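Local coordinates for protein putative hydrolase (Acinetobacter sp. NBRC 100985, PDB 4XUK) that hydrolyses organophosphorus compounds, and probably lactones, as a two-zinc enzyme of the metallo-beta-lactamase superfamily, at residues K178-G183 against F189-T194; G66-L71 against D185-K190; S212-G217 against A252-N257. The protein carries 2 engineered substitutions. All coordinates share one frame; numbering follows the deposited sequence.

Interaction 1 (K178-G183 against F189-T194); sequences KTYKLG and FKVINT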
loop_
_atom_site.group_PDB
_atom_site.type_symbol
_atom_site.label_atom_id
_atom_site.label_comp_id
_atom_site.label_asym_id
_atom_site.label_seq_id
_atom_site.Cartn_x
_atom_site.Cartn_y
_atom_site.Cartn_z
ATOM N N LYS A 178 -19.741 -27.217 5.753
ATOM C CA LYS A 178 -18.993 -28.457 5.641
ATOM C C LYS A 178 -17.724 -28.362 6.474
ATOM O O LYS A 178 -17.196 -27.266 6.688
ATOM C CB LYS A 178 -18.612 -28.701 4.180
ATOM C CG LYS A 178 -19.769 -28.648 3.196
ATOM C CD LYS A 178 -20.758 -29.773 3.454
ATOM C CE LYS A 178 -21.773 -29.896 2.326
ATOM N NZ LYS A 178 -22.634 -31.099 2.524
ATOM N N THR A 179 -17.235 -29.503 6.946
ATOM C CA THR A 179 -15.910 -29.544 7.561
ATOM C C THR A 179 -14.978 -30.447 6.757
ATOM O O THR A 179 -15.441 -31.276 5.967
ATOM C CB THR A 179 -15.958 -29.966 9.046
ATOM O OG1 THR A 179 -16.372 -31.330 9.160
ATOM C CG2 THR A 179 -16.932 -29.079 9.815
ATOM N N TYR A 180 -13.670 -30.266 6.940
ATOM C CA TYR A 180 -12.676 -31.055 6.211
ATOM C C TYR A 180 -11.578 -31.544 7.145
ATOM O O TYR A 180 -11.455 -31.077 8.285
ATOM C CB TYR A 180 -12.047 -30.248 5.063
ATOM C CG TYR A 180 -11.316 -29.006 5.531
ATOM C CD1 TYR A 180 -10.040 -29.091 6.086
ATOM C CD2 TYR A 180 -11.903 -27.752 5.428
ATOM C CE1 TYR A 180 -9.380 -27.970 6.527
ATOM C CE2 TYR A 180 -11.240 -26.612 5.862
ATOM C CZ TYR A 180 -9.981 -26.734 6.409
ATOM O OH TYR A 180 -9.309 -25.616 6.854
ATOM N N LYS A 181 -10.741 -32.417 6.641
ATOM C CA LYS A 181 -9.591 -32.886 7.368
ATOM C C LYS A 181 -8.310 -32.619 6.602
ATOM O O LYS A 181 -8.340 -32.443 5.432
ATOM C CB LYS A 181 -9.746 -34.375 7.624
ATOM C CG LYS A 181 -10.582 -34.676 8.821
ATOM C CD LYS A 181 -10.023 -34.007 10.091
ATOM C CE LYS A 181 -8.491 -34.067 10.170
ATOM N NZ LYS A 181 -7.861 -32.739 10.269
ATOM N N LEU A 182 -7.190 -32.643 7.272
ATOM C CA LEU A 182 -5.897 -32.559 6.645
ATOM C C LEU A 182 -5.813 -33.447 5.405
ATOM O O LEU A 182 -6.372 -34.497 5.458
ATOM C CB LEU A 182 -4.947 -33.054 7.693
ATOM C CG LEU A 182 -3.506 -32.671 7.629
ATOM C CD1 LEU A 182 -3.262 -31.374 6.863
ATOM C CD2 LEU A 182 -3.018 -32.640 9.043
ATOM N N GLY A 183 -5.131 -33.054 4.316
ATOM C CA GLY A 183 -5.052 -33.901 3.140
ATOM C C GLY A 183 -6.154 -33.587 2.148
ATOM O O GLY A 183 -6.039 -33.905 0.959
ATOM N N PHE A 189 -7.582 -25.806 -3.780
ATOM C CA PHE A 189 -6.822 -25.268 -2.658
ATOM C C PHE A 189 -6.337 -26.396 -1.765
ATOM O O PHE A 189 -7.070 -27.357 -1.512
ATOM C CB PHE A 189 -7.667 -24.291 -1.825
ATOM C CG PHE A 189 -7.963 -22.989 -2.526
ATOM C CD1 PHE A 189 -8.939 -22.920 -3.520
ATOM C CD2 PHE A 189 -7.270 -21.837 -2.188
ATOM C CE1 PHE A 189 -9.219 -21.716 -4.164
ATOM C CE2 PHE A 189 -7.541 -20.640 -2.819
ATOM C CZ PHE A 189 -8.514 -20.575 -3.814
ATOM N N LYS A 190 -5.117 -26.287 -1.286
ATOM C CA LYS A 190 -4.595 -27.203 -0.313
ATOM C C LYS A 190 -4.727 -26.681 1.125
ATOM O O LYS A 190 -4.411 -25.576 1.419
ATOM C CB LYS A 190 -3.184 -27.554 -0.626
ATOM C CG LYS A 190 -2.611 -28.447 0.394
ATOM C CD LYS A 190 -1.228 -28.876 0.043
ATOM C CE LYS A 190 -0.581 -29.591 1.196
ATOM N NZ LYS A 190 0.544 -30.289 0.566
ATOM N N VAL A 191 -5.211 -27.519 2.003
ATOM C CA VAL A 191 -5.399 -27.085 3.382
ATOM C C VAL A 191 -4.146 -27.371 4.217
ATOM O O VAL A 191 -3.550 -28.448 4.131
ATOM C CB VAL A 191 -6.694 -27.675 4.016
ATOM C CG1 VAL A 191 -7.896 -27.394 3.119
ATOM C CG2 VAL A 191 -6.572 -29.162 4.264
ATOM N N ILE A 192 -3.734 -26.381 5.002
ATOM C CA ILE A 192 -2.507 -26.485 5.779
ATOM C C ILE A 192 -2.781 -26.203 7.243
ATOM O O ILE A 192 -3.312 -25.141 7.600
ATOM C CB ILE A 192 -1.427 -25.522 5.230
ATOM C CG1 ILE A 192 -1.180 -25.831 3.748
ATOM C CG2 ILE A 192 -0.136 -25.611 6.040
ATOM C CD1 ILE A 192 -0.223 -24.888 3.073
ATOM N N ASN A 193 -2.426 -27.156 8.098
ATOM C CA ASN A 193 -2.669 -26.973 9.511
ATOM C C ASN A 193 -1.730 -25.928 10.095
ATOM O O ASN A 193 -0.502 -26.069 10.049
ATOM C CB ASN A 193 -2.553 -28.289 10.277
ATOM C CG ASN A 193 -2.945 -28.136 11.729
ATOM O OD1 ASN A 193 -2.291 -27.415 12.482
ATOM N ND2 ASN A 193 -4.022 -28.800 12.128
ATOM N N THR A 194 -2.320 -24.870 10.638
ATOM C CA THR A 194 -1.544 -23.827 11.284
ATOM C C THR A 194 -2.201 -23.513 12.623
ATOM O O THR A 194 -2.477 -22.366 12.946
ATOM C CB THR A 194 -1.431 -22.568 10.400
ATOM O OG1 THR A 194 -2.738 -22.119 10.014
ATOM C CG2 THR A 194 -0.617 -22.864 9.153
HETATM O O HOH W 1 -5.795 -31.284 11.886
HETATM O O HOH W 2 -3.812 -30.852 3.111
#
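Leu182 and Val191 mark the closest approach of the two backbones, with 6.4 Å between their CA atoms and no direct hydrogen bond across. The side-chain contact is mainly Tyr180 against Val191. CG1 of Val191 sits over one face of the Tyr180 ring in a CH-pi contact, 4.0 Å from the ring centroid and 20° off the ring normal. It is offset toward the rim, and Val191 CB comes to 3.7 Å from Tyr180 CE1. CG of Tyr180 lies between its backbone N and carbonyl carbon (chi1 61°), which turns the ring toward Val191. Strand 177-180 is an outermost strand of one sheet of the metallo-beta-lactamase fold, while strand 189-193 belongs to the other. The contact therefore bridges the two layers of the sandwich. Phe202 meets the Tyr180 ring edge-to-face, and the hydroxyl is hydrogen-bonded to that of Tyr204. Beyond the strand end, Leu182 CD1 rests 4.0 Å from Val191 O. That same carbonyl takes a hydrogen bond from a water, 2.6 Å from Val191 O to the water oxygen. Gly183 N donates to this water, linking the two backbones indirectly.

Interaction 2 (G66-L71 against D185-K190); sequences GKSLIL and DIQGFK. Engineered in segment 66-71: Ile70 (natural residue Val).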
loop_
_atom_site.group_PDB
_atom_site.type_symbol
_atom_site.label_atom_id
_atom_site.label_comp_id
_atom_site.label_asym_id
_atom_site.label_seq_id
_atom_site.Cartn_x
_atom_site.Cartn_y
_atom_site.Cartn_z
ATOM N N GLY A 66 -11.587 -18.922 -12.509
ATOM C CA GLY A 66 -12.133 -19.153 -13.839
ATOM C C GLY A 66 -13.564 -19.653 -13.805
ATOM O O GLY A 66 -14.493 -18.920 -14.119
ATOM N N LYS A 67 -13.747 -20.909 -13.427
ATOM C CA LYS A 67 -15.087 -21.475 -13.356
ATOM C C LYS A 67 -15.721 -21.245 -11.987
ATOM O O LYS A 67 -16.942 -21.326 -11.836
ATOM C CB LYS A 67 -15.040 -22.965 -13.682
ATOM C CG LYS A 67 -13.715 -23.620 -13.334
ATOM C CD LYS A 67 -13.551 -23.800 -11.837
ATOM C CE LYS A 67 -13.859 -25.219 -11.426
ATOM N NZ LYS A 67 -12.758 -26.150 -11.811
ATOM N N SER A 68 -14.883 -20.953 -10.993
ATOM C CA SER A 68 -15.358 -20.740 -9.637
ATOM C C SER A 68 -14.834 -19.445 -9.033
ATOM O O SER A 68 -13.780 -18.923 -9.424
ATOM C CB SER A 68 -14.985 -21.923 -8.736
ATOM O OG SER A 68 -15.622 -23.114 -9.169
ATOM N N LEU A 69 -15.602 -18.936 -8.079
ATOM C CA LEU A 69 -15.239 -17.759 -7.324
ATOM C C LEU A 69 -15.264 -18.173 -5.868
ATOM O O LEU A 69 -16.306 -18.575 -5.331
ATOM C CB LEU A 69 -16.250 -16.649 -7.572
ATOM C CG LEU A 69 -15.910 -15.296 -6.952
ATOM C CD1 LEU A 69 -14.592 -14.765 -7.522
ATOM C CD2 LEU A 69 -17.044 -14.327 -7.191
ATOM N N ILE A 70 -14.111 -18.103 -5.221
ATOM C CA ILE A 70 -14.045 -18.561 -3.855
ATOM C C ILE A 70 -13.661 -17.429 -2.876
ATOM O O ILE A 70 -12.777 -16.610 -3.152
ATOM C CB ILE A 70 -13.191 -19.869 -3.759
ATOM C CG1 ILE A 70 -12.051 -19.712 -2.798
ATOM C CG2 ILE A 70 -12.703 -20.360 -5.126
ATOM C CD1 ILE A 70 -12.486 -20.119 -1.504
ATOM N N LEU A 71 -14.372 -17.364 -1.752
ATOM C CA LEU A 71 -14.140 -16.323 -0.760
ATOM C C LEU A 71 -13.381 -16.899 0.434
ATOM O O LEU A 71 -13.747 -17.948 0.975
ATOM C CB LEU A 71 -15.482 -15.713 -0.319
ATOM C CG LEU A 71 -15.508 -14.606 0.738
ATOM C CD1 LEU A 71 -14.774 -13.374 0.240
ATOM C CD2 LEU A 71 -16.947 -14.252 1.135
ATOM N N ASP A 185 -8.285 -31.538 -0.400
ATOM C CA ASP A 185 -8.148 -30.423 -1.326
ATOM C C ASP A 185 -9.555 -29.920 -1.606
ATOM O O ASP A 185 -10.460 -30.720 -1.835
ATOM C CB ASP A 185 -7.510 -30.885 -2.635
ATOM C CG ASP A 185 -5.990 -30.806 -2.623
ATOM O OD1 ASP A 185 -5.374 -30.750 -1.533
ATOM O OD2 ASP A 185 -5.403 -30.815 -3.727
ATOM N N ILE A 186 -9.745 -28.605 -1.577
ATOM C CA ILE A 186 -11.049 -28.020 -1.877
ATOM C C ILE A 186 -10.902 -26.969 -2.960
ATOM O O ILE A 186 -10.218 -25.966 -2.750
ATOM C CB ILE A 186 -11.650 -27.345 -0.637
ATOM C CG1 ILE A 186 -11.665 -28.321 0.537
ATOM C CG2 ILE A 186 -13.048 -26.796 -0.952
ATOM C CD1 ILE A 186 -11.727 -27.662 1.885
ATOM N N GLN A 187 -11.545 -27.206 -4.107
ATOM C CA GLN A 187 -11.518 -26.277 -5.242
ATOM C C GLN A 187 -10.098 -25.987 -5.704
ATOM O O GLN A 187 -9.797 -24.877 -6.160
ATOM C CB GLN A 187 -12.215 -24.960 -4.886
ATOM C CG GLN A 187 -13.725 -25.070 -4.698
ATOM C CD GLN A 187 -14.486 -24.971 -6.013
ATOM O OE1 GLN A 187 -13.992 -25.386 -7.066
ATOM N NE2 GLN A 187 -15.697 -24.428 -5.954
ATOM N N GLY A 188 -9.224 -26.979 -5.567
ATOM C CA GLY A 188 -7.839 -26.825 -5.969
ATOM C C GLY A 188 -6.974 -26.181 -4.904
ATOM O O GLY A 188 -5.768 -26.017 -5.103
ATOM N N PHE A 189 -7.582 -25.806 -3.780
ATOM C CA PHE A 189 -6.822 -25.268 -2.658
ATOM C C PHE A 189 -6.337 -26.396 -1.765
ATOM O O PHE A 189 -7.070 -27.357 -1.512
ATOM C CB PHE A 189 -7.667 -24.291 -1.825
ATOM C CG PHE A 189 -7.963 -22.989 -2.526
ATOM C CD1 PHE A 189 -8.939 -22.920 -3.520
ATOM C CD2 PHE A 189 -7.270 -21.837 -2.188
ATOM C CE1 PHE A 189 -9.219 -21.716 -4.164
ATOM C CE2 PHE A 189 -7.541 -20.640 -2.819
ATOM C CZ PHE A 189 -8.514 -20.575 -3.814
ATOM N N LYS A 190 -5.117 -26.287 -1.286
ATOM C CA LYS A 190 -4.595 -27.203 -0.313
ATOM C C LYS A 190 -4.727 -26.681 1.125
ATOM O O LYS A 190 -4.411 -25.576 1.419
ATOM C CB LYS A 190 -3.184 -27.554 -0.626
ATOM C CG LYS A 190 -2.611 -28.447 0.394
ATOM C CD LYS A 190 -1.228 -28.876 0.043
ATOM C CE LYS A 190 -0.581 -29.591 1.196
ATOM N NZ LYS A 190 0.544 -30.289 0.566
#
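The Phe189 ring meets Ile70 obliquely, through CE1 and CZ. Ile70 CG1 lies 3.7 Å from Phe189 CE1 and 3.8 Å from Phe189 CZ. The branch methyl also touches, with Ile70 CG2 3.9 Å from Phe189 CE1. The second flat group is the Gln187 amide, which comes up to the hydroxymethyl group of Ser68. This is packing between the two sheets of the metallo-beta-lactamase sandwich. Strand 69-72 lies in one sheet, and the hairpin of strands 185-186 and 189-193 forms an edge of the other. Ile70 is an engineered residue; the natural one is Val. Its side chain and that of Phe189 run past each other in opposite directions. CG of Phe189 stands anti to its carbonyl carbon (chi1 -70°), and the ring enters the buried layer between the sheets. Val63, Leu105 and Leu206 also touch it there.

Gln187 and Gly188 are the central residues of a type I' turn running from Ile186 to Phe189. Two backbone bonds close it: Phe189 N to Ile186 O at 2.8 Å, and Ile186 N to Phe189 O at 3.0 Å. Both central residues have positive phi. The turn presents Gln187 to Ser68, just before strand 69-72, and a bend at chi2 (-85°) folds its chain over toward Ser68. The principal polar partner of the amide lies elsewhere: Gln187 NE2 is hydrogen-bonded to Thr103 OG1, on the strand beside 69-72. That bond probably sets how the amide is turned beside Ser68. The last methylene of Lys67 lies loosely beside the amide, with CE 4.4 Å from Gln187 OE1. Across the contact itself, Ser68 OG gives Gln187 OE1 a weak hydrogen bond of 3.5 Å.

Interaction 3 (S212-G217 against A252-N257); sequences SIVFIG and ANFAKN
Asn253 OD1, beside the Phe254 that makes the contact, accepts two side-chain hydrogen bonds. Asn257 ND2 donates to Asn253 OD1 at 2.8 Å, in the carbonyl plane and with an N-H...O angle of 153°. The other donor is Gln259 NE2, just beyond the helix. Asn257 ND2 also makes a weak bond to the backbone O of Asn253, the same oxygen that accepts the helical bond from Asn257 N at 2.9 Å. The last turn of helix 240-257 is thus tied by side chains as well as by its backbone.

One side chain of this turn, Phe254, carries the packing against strand 211-215 and the residue that follows it. With chi1 at -58°, beside the backbone N, Phe254 reaches out from the helix to the strand. Ile216 CG2 is nearest, at 3.6 Å from Phe254 CZ and equally close to CE2. The methyls of Val214 meet neighbouring ring atoms: CG2 lies 4.1 Å from Phe254 CE1, and CG1 approaches CZ. The Val214 and Phe254 side chains cross at about a right angle. This is a helix packed on a sheet face, as in the outer layers of the alpha-beta/beta-alpha sandwich of this superfamily. Ile261 of the parallel strand 260-262 also touches both Ile216 and Phe254. Two residues past Ile216, after Gly217, comes Asp218, a ligand of both zinc ions. The Ile216 side chain is about 10 Å from a zinc. No hydrogen bond joins the two segments, so between them the contact is apolar packing, without directional bonds.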
loop_
_atom_site.group_PDB
_atom_site.type_symbol
_atom_site.label_atom_id
_atom_site.label_comp_id
_atom_site.label_asym_id
_atom_site.label_seq_id
_atom_site.Cartn_x
_atom_site.Cartn_y
_atom_site.Cartn_z
ATOM N N SER A 212 2.914 -19.451 -6.112
ATOM C CA SER A 212 2.132 -20.000 -5.016
ATOM C C SER A 212 1.648 -18.855 -4.139
ATOM O O SER A 212 2.428 -17.962 -3.785
ATOM C CB SER A 212 2.963 -20.982 -4.181
ATOM O OG SER A 212 3.228 -22.176 -4.895
ATOM N N ILE A 213 0.363 -18.886 -3.794
ATOM C CA ILE A 213 -0.227 -17.887 -2.909
ATOM C C ILE A 213 -0.716 -18.577 -1.653
ATOM O O ILE A 213 -1.479 -19.547 -1.735
ATOM C CB ILE A 213 -1.419 -17.188 -3.577
ATOM C CG1 ILE A 213 -0.984 -16.541 -4.890
ATOM C CG2 ILE A 213 -2.023 -16.151 -2.639
ATOM C CD1 ILE A 213 -1.759 -17.041 -6.090
ATOM N N VAL A 214 -0.261 -18.113 -0.488
ATOM C CA VAL A 214 -0.772 -18.674 0.758
ATOM C C VAL A 214 -1.694 -17.680 1.454
ATOM O O VAL A 214 -1.309 -16.545 1.733
ATOM C CB VAL A 214 0.350 -19.131 1.719
ATOM C CG1 VAL A 214 -0.256 -19.837 2.927
ATOM C CG2 VAL A 214 1.327 -20.069 0.989
ATOM N N PHE A 215 -2.923 -18.105 1.708
ATOM C CA PHE A 215 -3.845 -17.277 2.452
ATOM C C PHE A 215 -3.669 -17.710 3.896
ATOM O O PHE A 215 -4.197 -18.745 4.309
ATOM C CB PHE A 215 -5.269 -17.498 1.936
ATOM C CG PHE A 215 -5.441 -17.120 0.483
ATOM C CD1 PHE A 215 -5.020 -17.974 -0.534
ATOM C CD2 PHE A 215 -5.987 -15.895 0.135
ATOM C CE1 PHE A 215 -5.151 -17.613 -1.866
ATOM C CE2 PHE A 215 -6.120 -15.530 -1.205
ATOM C CZ PHE A 215 -5.707 -16.393 -2.198
ATOM N N ILE A 216 -2.902 -16.926 4.653
ATOM C CA ILE A 216 -2.332 -17.401 5.922
ATOM C C ILE A 216 -3.237 -17.342 7.143
ATOM O O ILE A 216 -2.931 -17.955 8.166
ATOM C CB ILE A 216 -1.025 -16.658 6.281
ATOM C CG1 ILE A 216 -1.270 -15.156 6.444
ATOM C CG2 ILE A 216 0.030 -16.910 5.227
ATOM C CD1 ILE A 216 -0.133 -14.437 7.183
ATOM N N GLY A 217 -4.328 -16.592 7.059
ATOM C CA GLY A 217 -5.186 -16.422 8.216
ATOM C C GLY A 217 -4.460 -15.672 9.323
ATOM O O GLY A 217 -3.615 -14.806 9.058
ATOM N N ALA A 252 9.510 -18.810 8.217
ATOM C CA ALA A 252 10.758 -19.382 7.737
ATOM C C ALA A 252 10.535 -19.923 6.332
ATOM O O ALA A 252 11.261 -19.574 5.414
ATOM C CB ALA A 252 11.242 -20.473 8.680
ATOM N N ASN A 253 9.514 -20.760 6.168
ATOM C CA ASN A 253 9.136 -21.276 4.858
ATOM C C ASN A 253 8.926 -20.160 3.828
ATOM O O ASN A 253 9.466 -20.234 2.719
ATOM C CB ASN A 253 7.882 -22.161 5.002
ATOM C CG ASN A 253 7.182 -22.438 3.672
ATOM O OD1 ASN A 253 7.816 -22.562 2.625
ATOM N ND2 ASN A 253 5.858 -22.545 3.720
ATOM N N PHE A 254 8.165 -19.126 4.194
ATOM C CA PHE A 254 7.872 -18.016 3.269
ATOM C C PHE A 254 9.111 -17.232 2.850
ATOM O O PHE A 254 9.237 -16.809 1.694
ATOM C CB PHE A 254 6.875 -17.038 3.894
ATOM C CG PHE A 254 5.556 -17.660 4.296
ATOM C CD1 PHE A 254 5.084 -18.808 3.686
ATOM C CD2 PHE A 254 4.789 -17.070 5.287
ATOM C CE1 PHE A 254 3.867 -19.364 4.074
ATOM C CE2 PHE A 254 3.573 -17.618 5.679
ATOM C CZ PHE A 254 3.111 -18.759 5.072
ATOM N N ALA A 255 10.018 -17.012 3.797
ATOM C CA ALA A 255 11.248 -16.282 3.510
ATOM C C ALA A 255 12.163 -17.045 2.546
ATOM O O ALA A 255 12.729 -16.443 1.630
ATOM C CB ALA A 255 11.985 -15.942 4.802
ATOM N N LYS A 256 12.285 -18.320 2.769
ATOM C CA LYS A 256 13.054 -19.162 1.928
ATOM C C LYS A 256 12.438 -19.400 0.524
ATOM O O LYS A 256 13.099 -19.363 -0.450
ATOM C CB LYS A 256 13.250 -20.462 2.650
ATOM C CG LYS A 256 14.076 -21.459 1.913
ATOM C CD LYS A 256 13.367 -22.784 1.865
ATOM C CE LYS A 256 14.115 -23.849 2.628
ATOM N NZ LYS A 256 14.680 -24.883 1.713
ATOM N N ASN A 257 11.157 -19.650 0.477
ATOM C CA ASN A 257 10.500 -20.107 -0.743
ATOM C C ASN A 257 9.724 -19.038 -1.495
ATOM O O ASN A 257 9.341 -19.239 -2.651
ATOM C CB ASN A 257 9.648 -21.337 -0.447
ATOM C CG ASN A 257 10.492 -22.509 0.043
ATOM O OD1 ASN A 257 11.371 -22.982 -0.665
ATOM N ND2 ASN A 257 10.235 -22.959 1.259
#

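All three contacts involve the sheet that contains strands 189-193 and 211-215. Interactions 1 and 2 share strand 189-193 and lie between the two sheets. They also touch: Ile186 CD1 of interaction 2 is 3.5 Å from Tyr180 CD2 of interaction 1. Interaction 3 joins the shared sheet to helix 240-257 instead. It is buried and wholly apolar across the contact. Interaction 2 has a buried aromatic part and a weak polar fringe at the hairpin turn. Interaction 1 is only partly buried, and water links its exposed loop to the strand. Phe189 packs on Phe215, with CE2 of the first 4.0 Å from CE1 of the second, bringing interaction 3's strand into touch with the other two.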